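Local coordinates for protein C alpha-dehydrogenase (Sphingobium sp. SYK-6, PDB 4YAG) that binds NADH and, as a short-chain dehydrogenase/reductase, probably oxidises Calpha alcohols in the bacterial cleavage of lignin beta-aryl ethers, at residues 12-17 and 40-45; 89-94 and 140-145; 110-115 and 159-164. All coordinates share one frame; numbering follows the deposited sequence.

Contact 1: residues 12-17 and 40-45. With NAI (1,4-dihydronicotinamide adenine dinucleotide), chain C.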
loop_
_atom_site.group_PDB
_atom_site.type_symbol
_atom_site.label_atom_id
_atom_site.label_comp_id
_atom_site.label_asym_id
_atom_site.label_seq_id
_atom_site.Cartn_x
_atom_site.Cartn_y
_atom_site.Cartn_z
ATOM N N GLY A 12 5.323 -5.132 -18.351
ATOM C CA GLY A 12 6.365 -6.120 -18.122
ATOM C C GLY A 12 6.163 -7.351 -18.996
ATOM O O GLY A 12 6.586 -8.451 -18.644
ATOM N N GLY A 13 5.539 -7.157 -20.160
ATOM C CA GLY A 13 5.170 -8.253 -21.027
ATOM C C GLY A 13 6.312 -8.897 -21.797
ATOM O O GLY A 13 6.117 -9.914 -22.463
ATOM N N ALA A 14 7.503 -8.315 -21.705
ATOM C CA ALA A 14 8.629 -8.786 -22.509
ATOM C C ALA A 14 9.634 -9.649 -21.748
ATOM O O ALA A 14 10.707 -9.986 -22.275
ATOM C CB ALA A 14 9.336 -7.592 -23.150
ATOM N N SER A 15 9.301 -10.019 -20.518
ATOM C CA SER A 15 10.152 -10.906 -19.751
ATOM C C SER A 15 9.324 -11.667 -18.723
ATOM O O SER A 15 8.211 -11.254 -18.379
ATOM C CB SER A 15 11.224 -10.091 -19.027
ATOM O OG SER A 15 12.136 -10.922 -18.332
ATOM N N GLY A 16 9.870 -12.782 -18.244
ATOM C CA GLY A 16 9.360 -13.400 -17.024
ATOM C C GLY A 16 7.880 -13.747 -17.082
ATOM O O GLY A 16 7.381 -14.292 -18.066
ATOM N N ILE A 17 7.188 -13.497 -15.972
ATOM C CA ILE A 17 5.770 -13.822 -15.851
ATOM C C ILE A 17 4.925 -13.179 -16.948
ATOM O O ILE A 17 4.077 -13.831 -17.569
ATOM C CB ILE A 17 5.268 -13.409 -14.464
ATOM C CG1 ILE A 17 5.955 -14.277 -13.396
ATOM C CG2 ILE A 17 3.759 -13.493 -14.376
ATOM C CD1 ILE A 17 5.621 -13.867 -11.962
ATOM N N ASP A 40 15.720 -3.767 -24.820
ATOM C CA ASP A 40 16.324 -5.046 -25.198
ATOM C C ASP A 40 15.376 -6.226 -24.942
ATOM O O ASP A 40 15.315 -7.163 -25.754
ATOM C CB ASP A 40 17.706 -5.257 -24.559
ATOM C CG ASP A 40 17.696 -5.175 -23.043
ATOM O OD1 ASP A 40 16.749 -4.626 -22.452
ATOM O OD2 ASP A 40 18.672 -5.653 -22.430
ATOM N N HIS A 41 14.621 -6.166 -23.846
ATOM C CA HIS A 41 13.594 -7.167 -23.593
ATOM C C HIS A 41 12.531 -7.127 -24.696
ATOM O O HIS A 41 12.118 -8.173 -25.198
ATOM C CB HIS A 41 12.931 -6.978 -22.214
ATOM C CG HIS A 41 13.833 -7.287 -21.069
ATOM N ND1 HIS A 41 13.393 -7.245 -19.746
ATOM C CD2 HIS A 41 15.127 -7.656 -20.992
ATOM C CE1 HIS A 41 14.358 -7.580 -18.950
ATOM N NE2 HIS A 41 15.453 -7.825 -19.670
ATOM N N LEU A 42 12.073 -5.932 -25.063
ATOM C CA LEU A 42 11.056 -5.802 -26.114
ATOM C C LEU A 42 11.571 -6.381 -27.426
ATOM O O LEU A 42 10.817 -7.057 -28.139
ATOM C CB LEU A 42 10.651 -4.345 -26.330
ATOM C CG LEU A 42 9.856 -3.718 -25.179
ATOM C CD1 LEU A 42 9.735 -2.220 -25.344
ATOM C CD2 LEU A 42 8.477 -4.316 -25.064
ATOM N N ASP A 43 12.828 -6.110 -27.762
ATOM C CA ASP A 43 13.387 -6.613 -29.017
ATOM C C ASP A 43 13.450 -8.146 -29.024
ATOM O O ASP A 43 13.162 -8.798 -30.044
ATOM C CB ASP A 43 14.777 -6.034 -29.265
ATOM C CG ASP A 43 14.759 -4.537 -29.551
ATOM O OD1 ASP A 43 13.681 -3.981 -29.866
ATOM O OD2 ASP A 43 15.847 -3.928 -29.469
ATOM N N GLU A 44 13.815 -8.723 -27.886
ATOM C CA GLU A 44 13.891 -10.172 -27.752
ATOM C C GLU A 44 12.512 -10.798 -27.876
ATOM O O GLU A 44 12.381 -11.857 -28.490
ATOM C CB GLU A 44 14.495 -10.554 -26.398
ATOM C CG GLU A 44 15.970 -10.241 -26.279
ATOM C CD GLU A 44 16.452 -10.231 -24.843
ATOM O OE1 GLU A 44 15.652 -10.535 -23.930
ATOM O OE2 GLU A 44 17.631 -9.897 -24.627
ATOM N N ALA A 45 11.509 -10.174 -27.266
ATOM C CA ALA A 45 10.144 -10.674 -27.353
ATOM C C ALA A 45 9.654 -10.592 -28.792
ATOM O O ALA A 45 8.982 -11.498 -29.276
ATOM C CB ALA A 45 9.237 -9.882 -26.441
HETATM P PA NAI C . 10.999 -9.748 -14.941
HETATM O O1A NAI C . 12.014 -8.696 -14.588
HETATM O O2A NAI C . 11.499 -10.956 -15.707
HETATM O O5B NAI C . 9.807 -9.106 -15.741
HETATM C C5B NAI C . 9.359 -7.825 -15.406
HETATM C C4B NAI C . 9.429 -6.965 -16.605
HETATM O O4B NAI C . 8.816 -5.705 -16.177
HETATM C C3B NAI C . 10.765 -6.674 -17.128
HETATM O O3B NAI C . 10.870 -6.942 -18.541
HETATM C C2B NAI C . 10.996 -5.282 -16.800
HETATM O O2B NAI C . 11.866 -4.603 -17.718
HETATM C C1B NAI C . 9.663 -4.686 -16.720
HETATM N N9A NAI C . 9.603 -3.492 -15.919
HETATM C C8A NAI C . 10.219 -3.239 -14.711
HETATM N N7A NAI C . 9.960 -1.986 -14.313
HETATM C C5A NAI C . 9.153 -1.386 -15.245
HETATM C C6A NAI C . 8.559 -0.133 -15.401
HETATM N N6A NAI C . 8.814 0.879 -14.464
HETATM N N1A NAI C . 7.789 0.126 -16.488
HETATM C C2A NAI C . 7.592 -0.829 -17.427
HETATM N N3A NAI C . 8.142 -2.049 -17.329
HETATM C C4A NAI C . 8.922 -2.349 -16.266
HETATM O O3 NAI C . 10.439 -10.212 -13.532
HETATM P PN NAI C . 9.085 -10.990 -13.132
HETATM O O1N NAI C . 8.422 -11.671 -14.321
HETATM O O2N NAI C . 9.503 -11.937 -12.034
HETATM O O5D NAI C . 8.145 -9.817 -12.563
HETATM C C5D NAI C . 6.759 -9.721 -12.901
HETATM C C4D NAI C . 5.960 -9.461 -11.676
HETATM O O4D NAI C . 5.938 -10.697 -10.871
HETATM C C3D NAI C . 6.496 -8.408 -10.808
HETATM O O3D NAI C . 5.417 -7.541 -10.401
HETATM C C2D NAI C . 7.062 -9.101 -9.653
HETATM O O2D NAI C . 7.043 -8.268 -8.488
HETATM C C1D NAI C . 6.204 -10.259 -9.485
HETATM N N1N NAI C . 6.663 -11.397 -8.780
HETATM C C2N NAI C . 7.661 -12.225 -9.236
HETATM C C3N NAI C . 8.024 -13.336 -8.493
HETATM C C7N NAI C . 9.101 -14.251 -8.965
HETATM O O7N NAI C . 9.547 -15.174 -8.249
HETATM N N7N NAI C . 9.560 -14.090 -10.343
HETATM C C4N NAI C . 7.399 -13.645 -7.296
HETATM C C5N NAI C . 6.360 -12.834 -6.879
HETATM C C6N NAI C . 5.994 -11.737 -7.616
#

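Contact 2: residues 89-94 and 140-145. With NAI (1,4-dihydronicotinamide adenine dinucleotide), chain C.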
loop_
_atom_site.group_PDB
_atom_site.type_symbol
_atom_site.label_atom_id
_atom_site.label_comp_id
_atom_site.label_asym_id
_atom_site.label_seq_id
_atom_site.Cartn_x
_atom_site.Cartn_y
_atom_site.Cartn_z
ATOM N N ILE A 89 -3.245 -6.293 -18.130
ATOM C CA ILE A 89 -2.376 -7.059 -17.238
ATOM C C ILE A 89 -1.348 -6.086 -16.657
ATOM O O ILE A 89 -0.393 -5.693 -17.330
ATOM C CB ILE A 89 -1.662 -8.251 -17.926
ATOM C CG1 ILE A 89 -2.640 -9.114 -18.741
ATOM C CG2 ILE A 89 -0.879 -9.045 -16.878
ATOM C CD1 ILE A 89 -3.573 -9.939 -17.946
ATOM N N ASN A 90 -1.563 -5.675 -15.411
ATOM C CA ASN A 90 -0.648 -4.775 -14.732
ATOM C C ASN A 90 0.335 -5.638 -13.972
ATOM O O ASN A 90 0.108 -5.995 -12.810
ATOM C CB ASN A 90 -1.395 -3.874 -13.752
ATOM C CG ASN A 90 -2.399 -2.972 -14.428
ATOM O OD1 ASN A 90 -2.051 -2.177 -15.298
ATOM N ND2 ASN A 90 -3.668 -3.071 -14.015
ATOM N N ASN A 91 1.412 -6.002 -14.642
ATOM C CA ASN A 91 2.315 -7.030 -14.144
ATOM C C ASN A 91 3.736 -6.555 -13.849
ATOM O O ASN A 91 4.430 -7.177 -13.052
ATOM C CB ASN A 91 2.322 -8.195 -15.135
ATOM C CG ASN A 91 3.523 -9.075 -15.002
ATOM O OD1 ASN A 91 3.561 -10.012 -14.190
ATOM N ND2 ASN A 91 4.524 -8.793 -15.815
ATOM N N ALA A 92 4.171 -5.459 -14.478
ATOM C CA ALA A 92 5.524 -4.977 -14.265
ATOM C C ALA A 92 5.785 -4.835 -12.768
ATOM O O ALA A 92 4.934 -4.381 -11.999
ATOM C CB ALA A 92 5.753 -3.646 -14.951
ATOM N N GLY A 93 7.010 -5.144 -12.382
ATOM C CA GLY A 93 7.425 -4.938 -11.016
ATOM C C GLY A 93 8.902 -5.092 -10.904
ATOM O O GLY A 93 9.549 -5.601 -11.819
ATOM N N ILE A 94 9.432 -4.629 -9.779
ATOM C CA ILE A 94 10.851 -4.680 -9.514
ATOM C C ILE A 94 11.071 -5.105 -8.048
ATOM O O ILE A 94 10.138 -5.145 -7.246
ATOM C CB ILE A 94 11.556 -3.335 -9.797
ATOM C CG1 ILE A 94 10.774 -2.134 -9.251
ATOM C CG2 ILE A 94 11.770 -3.140 -11.298
ATOM C CD1 ILE A 94 10.901 -1.933 -7.733
ATOM N N VAL A 140 -5.831 -8.123 -14.636
ATOM C CA VAL A 140 -5.007 -8.951 -13.782
ATOM C C VAL A 140 -3.925 -8.060 -13.209
ATOM O O VAL A 140 -3.200 -7.406 -13.956
ATOM C CB VAL A 140 -4.319 -10.102 -14.549
ATOM C CG1 VAL A 140 -3.438 -10.932 -13.624
ATOM C CG2 VAL A 140 -5.340 -11.002 -15.231
ATOM N N ASN A 141 -3.802 -8.030 -11.886
ATOM C CA ASN A 141 -2.685 -7.347 -11.234
ATOM C C ASN A 141 -1.744 -8.366 -10.636
ATOM O O ASN A 141 -2.186 -9.251 -9.920
ATOM C CB ASN A 141 -3.219 -6.449 -10.092
ATOM C CG ASN A 141 -4.084 -5.322 -10.607
ATOM O OD1 ASN A 141 -3.837 -4.778 -11.680
ATOM N ND2 ASN A 141 -5.137 -4.994 -9.868
ATOM N N THR A 142 -0.448 -8.231 -10.889
ATOM C CA THR A 142 0.497 -9.160 -10.285
ATOM C C THR A 142 0.981 -8.614 -8.960
ATOM O O THR A 142 1.700 -7.618 -8.922
ATOM C CB THR A 142 1.708 -9.421 -11.170
ATOM O OG1 THR A 142 1.262 -9.832 -12.475
ATOM C CG2 THR A 142 2.565 -10.502 -10.548
ATOM N N ALA A 143 0.569 -9.259 -7.881
ATOM C CA ALA A 143 1.078 -8.901 -6.564
ATOM C C ALA A 143 2.202 -9.891 -6.233
ATOM O O ALA A 143 3.163 -10.014 -7.009
ATOM C CB ALA A 143 -0.045 -8.914 -5.545
ATOM N N SER A 144 2.094 -10.603 -5.111
ATOM C CA SER A 144 3.081 -11.588 -4.687
ATOM C C SER A 144 2.553 -12.266 -3.435
ATOM O O SER A 144 1.783 -11.658 -2.692
ATOM C CB SER A 144 4.401 -10.919 -4.324
ATOM O OG SER A 144 5.291 -11.899 -3.803
ATOM N N LEU A 145 2.986 -13.499 -3.168
ATOM C CA LEU A 145 2.685 -14.094 -1.877
ATOM C C LEU A 145 3.410 -13.325 -0.768
ATOM O O LEU A 145 3.021 -13.394 0.396
ATOM C CB LEU A 145 3.046 -15.568 -1.852
ATOM C CG LEU A 145 2.064 -16.447 -2.617
ATOM C CD1 LEU A 145 2.594 -17.882 -2.791
ATOM C CD2 LEU A 145 0.726 -16.485 -1.927
HETATM P PA NAI C . 10.999 -9.748 -14.941
HETATM O O1A NAI C . 12.014 -8.696 -14.588
HETATM O O2A NAI C . 11.499 -10.956 -15.707
HETATM O O5B NAI C . 9.807 -9.106 -15.741
HETATM C C5B NAI C . 9.359 -7.825 -15.406
HETATM C C4B NAI C . 9.429 -6.965 -16.605
HETATM O O4B NAI C . 8.816 -5.705 -16.177
HETATM C C3B NAI C . 10.765 -6.674 -17.128
HETATM O O3B NAI C . 10.870 -6.942 -18.541
HETATM C C2B NAI C . 10.996 -5.282 -16.800
HETATM O O2B NAI C . 11.866 -4.603 -17.718
HETATM C C1B NAI C . 9.663 -4.686 -16.720
HETATM N N9A NAI C . 9.603 -3.492 -15.919
HETATM C C8A NAI C . 10.219 -3.239 -14.711
HETATM N N7A NAI C . 9.960 -1.986 -14.313
HETATM C C5A NAI C . 9.153 -1.386 -15.245
HETATM C C6A NAI C . 8.559 -0.133 -15.401
HETATM N N6A NAI C . 8.814 0.879 -14.464
HETATM N N1A NAI C . 7.789 0.126 -16.488
HETATM C C2A NAI C . 7.592 -0.829 -17.427
HETATM N N3A NAI C . 8.142 -2.049 -17.329
HETATM C C4A NAI C . 8.922 -2.349 -16.266
HETATM O O3 NAI C . 10.439 -10.212 -13.532
HETATM P PN NAI C . 9.085 -10.990 -13.132
HETATM O O1N NAI C . 8.422 -11.671 -14.321
HETATM O O2N NAI C . 9.503 -11.937 -12.034
HETATM O O5D NAI C . 8.145 -9.817 -12.563
HETATM C C5D NAI C . 6.759 -9.721 -12.901
HETATM C C4D NAI C . 5.960 -9.461 -11.676
HETATM O O4D NAI C . 5.938 -10.697 -10.871
HETATM C C3D NAI C . 6.496 -8.408 -10.808
HETATM O O3D NAI C . 5.417 -7.541 -10.401
HETATM C C2D NAI C . 7.062 -9.101 -9.653
HETATM O O2D NAI C . 7.043 -8.268 -8.488
HETATM C C1D NAI C . 6.204 -10.259 -9.485
HETATM N N1N NAI C . 6.663 -11.397 -8.780
HETATM C C2N NAI C . 7.661 -12.225 -9.236
HETATM C C3N NAI C . 8.024 -13.336 -8.493
HETATM C C7N NAI C . 9.101 -14.251 -8.965
HETATM O O7N NAI C . 9.547 -15.174 -8.249
HETATM N N7N NAI C . 9.560 -14.090 -10.343
HETATM C C4N NAI C . 7.399 -13.645 -7.296
HETATM C C5N NAI C . 6.360 -12.834 -6.879
HETATM C C6N NAI C . 5.994 -11.737 -7.616
HETATM O O HOH W 1 2.485 -5.271 -10.868
#

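Contact 3: residues 110-115 and 159-164. With NAI (1,4-dihydronicotinamide adenine dinucleotide), chain C.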
loop_
_atom_site.group_PDB
_atom_site.type_symbol
_atom_site.label_atom_id
_atom_site.label_comp_id
_atom_site.label_asym_id
_atom_site.label_seq_id
_atom_site.Cartn_x
_atom_site.Cartn_y
_atom_site.Cartn_z
ATOM N N TYR A 110 10.684 4.803 -5.263
ATOM C CA TYR A 110 10.848 3.857 -6.371
ATOM C C TYR A 110 9.978 2.629 -6.207
ATOM O O TYR A 110 9.218 2.243 -7.098
ATOM C CB TYR A 110 12.301 3.438 -6.391
ATOM C CG TYR A 110 12.687 2.229 -7.229
ATOM C CD1 TYR A 110 12.238 2.070 -8.526
ATOM C CD2 TYR A 110 13.558 1.281 -6.718
ATOM C CE1 TYR A 110 12.632 0.986 -9.272
ATOM C CE2 TYR A 110 13.965 0.209 -7.460
ATOM C CZ TYR A 110 13.505 0.062 -8.737
ATOM O OH TYR A 110 13.947 -1.017 -9.476
ATOM N N GLY A 111 10.076 1.979 -5.056
ATOM C CA GLY A 111 9.350 0.749 -4.875
ATOM C C GLY A 111 7.842 0.926 -4.913
ATOM O O GLY A 111 7.104 0.066 -5.431
ATOM N N LEU A 112 7.361 2.024 -4.338
ATOM C CA LEU A 112 5.934 2.299 -4.375
ATOM C C LEU A 112 5.470 2.737 -5.756
ATOM O O LEU A 112 4.368 2.368 -6.203
ATOM C CB LEU A 112 5.528 3.304 -3.299
ATOM C CG LEU A 112 5.611 2.783 -1.860
ATOM C CD1 LEU A 112 5.478 3.948 -0.873
ATOM C CD2 LEU A 112 4.572 1.718 -1.581
ATOM N N ALA A 113 6.318 3.490 -6.455
ATOM C CA ALA A 113 5.948 3.983 -7.788
ATOM C C ALA A 113 5.736 2.828 -8.728
ATOM O O ALA A 113 4.770 2.819 -9.458
ATOM C CB ALA A 113 6.988 4.924 -8.367
ATOM N N ILE A 114 6.652 1.868 -8.761
ATOM C CA ILE A 114 6.522 0.833 -9.773
ATOM C C ILE A 114 5.488 -0.193 -9.332
ATOM O O ILE A 114 4.571 -0.541 -10.079
ATOM C CB ILE A 114 7.863 0.132 -10.080
ATOM C CG1 ILE A 114 8.985 1.139 -10.355
ATOM C CG2 ILE A 114 7.680 -0.856 -11.236
ATOM C CD1 ILE A 114 8.640 2.254 -11.308
ATOM N N ASN A 115 5.612 -0.684 -8.100
ATOM C CA ASN A 115 4.837 -1.852 -7.696
ATOM C C ASN A 115 3.407 -1.553 -7.227
ATOM O O ASN A 115 2.564 -2.445 -7.237
ATOM C CB ASN A 115 5.582 -2.654 -6.617
ATOM C CG ASN A 115 6.833 -3.350 -7.144
ATOM O OD1 ASN A 115 7.060 -3.427 -8.351
ATOM N ND2 ASN A 115 7.665 -3.844 -6.235
ATOM N N ALA A 159 7.072 -5.870 0.188
ATOM C CA ALA A 159 5.889 -6.438 0.821
ATOM C C ALA A 159 4.760 -5.433 0.976
ATOM O O ALA A 159 3.592 -5.760 0.773
ATOM C CB ALA A 159 6.245 -6.996 2.158
ATOM N N THR A 160 5.118 -4.223 1.389
ATOM C CA THR A 160 4.151 -3.164 1.630
ATOM C C THR A 160 3.358 -2.857 0.361
ATOM O O THR A 160 2.143 -2.764 0.366
ATOM C CB THR A 160 4.867 -1.898 2.170
ATOM O OG1 THR A 160 5.455 -2.179 3.451
ATOM C CG2 THR A 160 3.924 -0.722 2.325
ATOM N N ALA A 161 4.074 -2.709 -0.757
ATOM C CA ALA A 161 3.415 -2.440 -2.035
ATOM C C ALA A 161 2.566 -3.605 -2.487
ATOM O O ALA A 161 1.454 -3.418 -2.975
ATOM C CB ALA A 161 4.466 -2.135 -3.110
ATOM N N LYS A 162 3.087 -4.810 -2.344
ATOM C CA LYS A 162 2.372 -5.978 -2.828
ATOM C C LYS A 162 1.099 -6.265 -2.032
ATOM O O LYS A 162 0.109 -6.716 -2.591
ATOM C CB LYS A 162 3.283 -7.201 -2.880
ATOM C CG LYS A 162 4.434 -7.080 -3.910
ATOM C CD LYS A 162 3.886 -6.995 -5.306
ATOM C CE LYS A 162 4.962 -7.190 -6.378
ATOM N NZ LYS A 162 4.392 -7.087 -7.732
ATOM N N ALA A 163 1.123 -6.031 -0.718
ATOM C CA ALA A 163 -0.098 -6.144 0.081
ATOM C C ALA A 163 -1.162 -5.177 -0.413
ATOM O O ALA A 163 -2.348 -5.505 -0.515
ATOM C CB ALA A 163 0.201 -5.875 1.539
ATOM N N ALA A 164 -0.730 -3.961 -0.724
ATOM C CA ALA A 164 -1.637 -2.946 -1.229
ATOM C C ALA A 164 -2.276 -3.369 -2.554
ATOM O O ALA A 164 -3.440 -3.092 -2.789
ATOM C CB ALA A 164 -0.933 -1.617 -1.392
HETATM P PA NAI C . 10.999 -9.748 -14.941
HETATM O O1A NAI C . 12.014 -8.696 -14.588
HETATM O O2A NAI C . 11.499 -10.956 -15.707
HETATM O O5B NAI C . 9.807 -9.106 -15.741
HETATM C C5B NAI C . 9.359 -7.825 -15.406
HETATM C C4B NAI C . 9.429 -6.965 -16.605
HETATM O O4B NAI C . 8.816 -5.705 -16.177
HETATM C C3B NAI C . 10.765 -6.674 -17.128
HETATM O O3B NAI C . 10.870 -6.942 -18.541
HETATM C C2B NAI C . 10.996 -5.282 -16.800
HETATM O O2B NAI C . 11.866 -4.603 -17.718
HETATM C C1B NAI C . 9.663 -4.686 -16.720
HETATM N N9A NAI C . 9.603 -3.492 -15.919
HETATM C C8A NAI C . 10.219 -3.239 -14.711
HETATM N N7A NAI C . 9.960 -1.986 -14.313
HETATM C C5A NAI C . 9.153 -1.386 -15.245
HETATM C C6A NAI C . 8.559 -0.133 -15.401
HETATM N N6A NAI C . 8.814 0.879 -14.464
HETATM N N1A NAI C . 7.789 0.126 -16.488
HETATM C C2A NAI C . 7.592 -0.829 -17.427
HETATM N N3A NAI C . 8.142 -2.049 -17.329
HETATM C C4A NAI C . 8.922 -2.349 -16.266
HETATM O O3 NAI C . 10.439 -10.212 -13.532
HETATM P PN NAI C . 9.085 -10.990 -13.132
HETATM O O1N NAI C . 8.422 -11.671 -14.321
HETATM O O2N NAI C . 9.503 -11.937 -12.034
HETATM O O5D NAI C . 8.145 -9.817 -12.563
HETATM C C5D NAI C . 6.759 -9.721 -12.901
HETATM C C4D NAI C . 5.960 -9.461 -11.676
HETATM O O4D NAI C . 5.938 -10.697 -10.871
HETATM C C3D NAI C . 6.496 -8.408 -10.808
HETATM O O3D NAI C . 5.417 -7.541 -10.401
HETATM C C2D NAI C . 7.062 -9.101 -9.653
HETATM O O2D NAI C . 7.043 -8.268 -8.488
HETATM C C1D NAI C . 6.204 -10.259 -9.485
HETATM N N1N NAI C . 6.663 -11.397 -8.780
HETATM C C2N NAI C . 7.661 -12.225 -9.236
HETATM C C3N NAI C . 8.024 -13.336 -8.493
HETATM C C7N NAI C . 9.101 -14.251 -8.965
HETATM O O7N NAI C . 9.547 -15.174 -8.249
HETATM N N7N NAI C . 9.560 -14.090 -10.343
HETATM C C4N NAI C . 7.399 -13.645 -7.296
HETATM C C5N NAI C . 6.360 -12.834 -6.879
HETATM C C6N NAI C . 5.994 -11.737 -7.616
HETATM O O HOH W 2 3.016 -4.820 -8.290
#

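Contact 1: residues 12-17 and 40-45
The type I turn G12-S15 brings A14 up against the flank of helix 40-45, its CA 5.3 Å from the CA of L42. The A14 methyl rests on the helix backbone, with CB 3.5 Å from H41 O, an oxygen that already accepts the helical bond from A45 N. A45 CB and L42 CD2 border the same methyl. L42 leaves its backbone pointing away from the loop, and only the CD2 branch turns back to A14. Next along the loop, S15 CB lies 3.6 Å from H41 ND1, oblique to the imidazole. With its OG anti to the backbone N (chi1 -176°), S15 donates to NADH O2A on the adenosine-side phosphate at 2.7 Å, and R194 NE also bonds this hydroxyl. H41 ND1 donates to ribose O3B at 2.8 Å and 162°; O3B lies near the ring plane, at its edge. I17 N holds the other phosphate through O1N at 2.8 Å. This is the glycine-rich cofactor loop of the short-chain dehydrogenases: a CB on G12 would run into ribose O4B, and one on G16 into O1N. D36, at the end of strand 31-36, likewise bonds the cofactor and receives a weak bond from A14 N. H41 NE2 is hydrogen-bonded to E197 OE1. An imidazole that donates through ND1 and faces a carboxylate with NE2 would probably be drawn toward the doubly protonated form, placing positive charge beside the adenosine ribose.

Contact 2: residues 89-94 and 140-145
At the centre of the parallel Rossmann sheet, strands 87-90 and 137-142 pair I89 with V140 and N90 with N141. N90 N donates to V140 O at 2.8 Å, and T142 N returns a bond to N90 O at 3.0 Å. I89 and V140 lie side by side on the face that also meets I21 of helix 16-27; their tips are tight, I89 CD1 to V140 CG2 measuring 3.4 Å. On the other face, beside P119 and I123 of helix 105-133, N90 and N141 point the same way with amide planes only 26° apart. N141 OD1 lies in the amide plane of N90 and receives ND2 nearly head-on at 2.9 Å and 161°. T169 takes up N141 ND2, which fixes the flip of that amide. N90-G93 spell the NNAG motif of short-chain dehydrogenases, in which the strand end both braces the sheet and opens into the cofactor site. N91 has CG anti to the backbone N (chi1 160°), which places OD1 beside T142; T142 OG1 donates to it at 2.9 Å, in the carbonyl plane and on a lone pair. N91 O accepts from the nicotinamide-ribose hydroxyl O3D at 2.9 Å. G93 passes so close to O3D that a CB there would collide with it, while A92 CB touches the adenine at C4A and N3A. One water bridges A92 O, 2.8 Å away, to T142 O. Across the ribose, T142 CG2 meets O4D, and beyond it A143 O and S144 OG approach the nicotinamide at C6N and C5N; S144 also touches Y158.

Contact 3: residues 110-115 and 159-164
L112 and A161 mark the closest backbone approach of helices 110-115 and 159-164, whose local axes pass 9.3 Å apart and cross at -28°, running in the same general direction. Along the second helix, T160 ties its OG1 to A156 O and leans on W108. A161 then points its methyl at helix 110-115: CB lies 3.7 Å from N115 CB, with L112 CD2 and G111 O close by. K162, bent at chi2 (-64°) and then extended, reaches past N115 to the cofactor; NZ donates to the nicotinamide-ribose hydroxyls O3D at 2.9 Å and O2D at 3.0 Å. A water 2.7 Å from K162 NZ donates to N115 O, an arrangement consistent with the Asn-Ser-Tyr-Lys set of this family, Y158 and K162 forming its YxxxK motif. N115 itself bonds I94 O through ND2. Just before N115, I114 turns to the cofactor, its CD1 3.4 Å from adenine N6A; an alanine here would probably open a gap beside that amino group and let the adenine edge shift. Outward, L112 meets M117 of the second subunit, and A159 and A163 meet its T167; inward, K162 NZ reaches T142 O at the end of strand 137-142.

From the N terminus, contact 1 comes first and is complete before the others begin: it closes a loop through helix 16-27 and strand 31-36, joining the glycine-rich turn after strand 7-11 to helix 39-51. Contacts 2 and 3 follow in series with it but cross each other, their segments alternating along the chain. Contact 2 closes the beta-alpha-beta crossover that carries helix 105-133, and contact 3 joins that helix to helix 156-177. Contacts 1 and 2 touch where I17 packs on N91; contacts 2 and 3 meet where 89-94 abuts N115. Contacts 1 and 3 do not touch, about 8 Å separating their nearest atoms, yet all three border the same NADH.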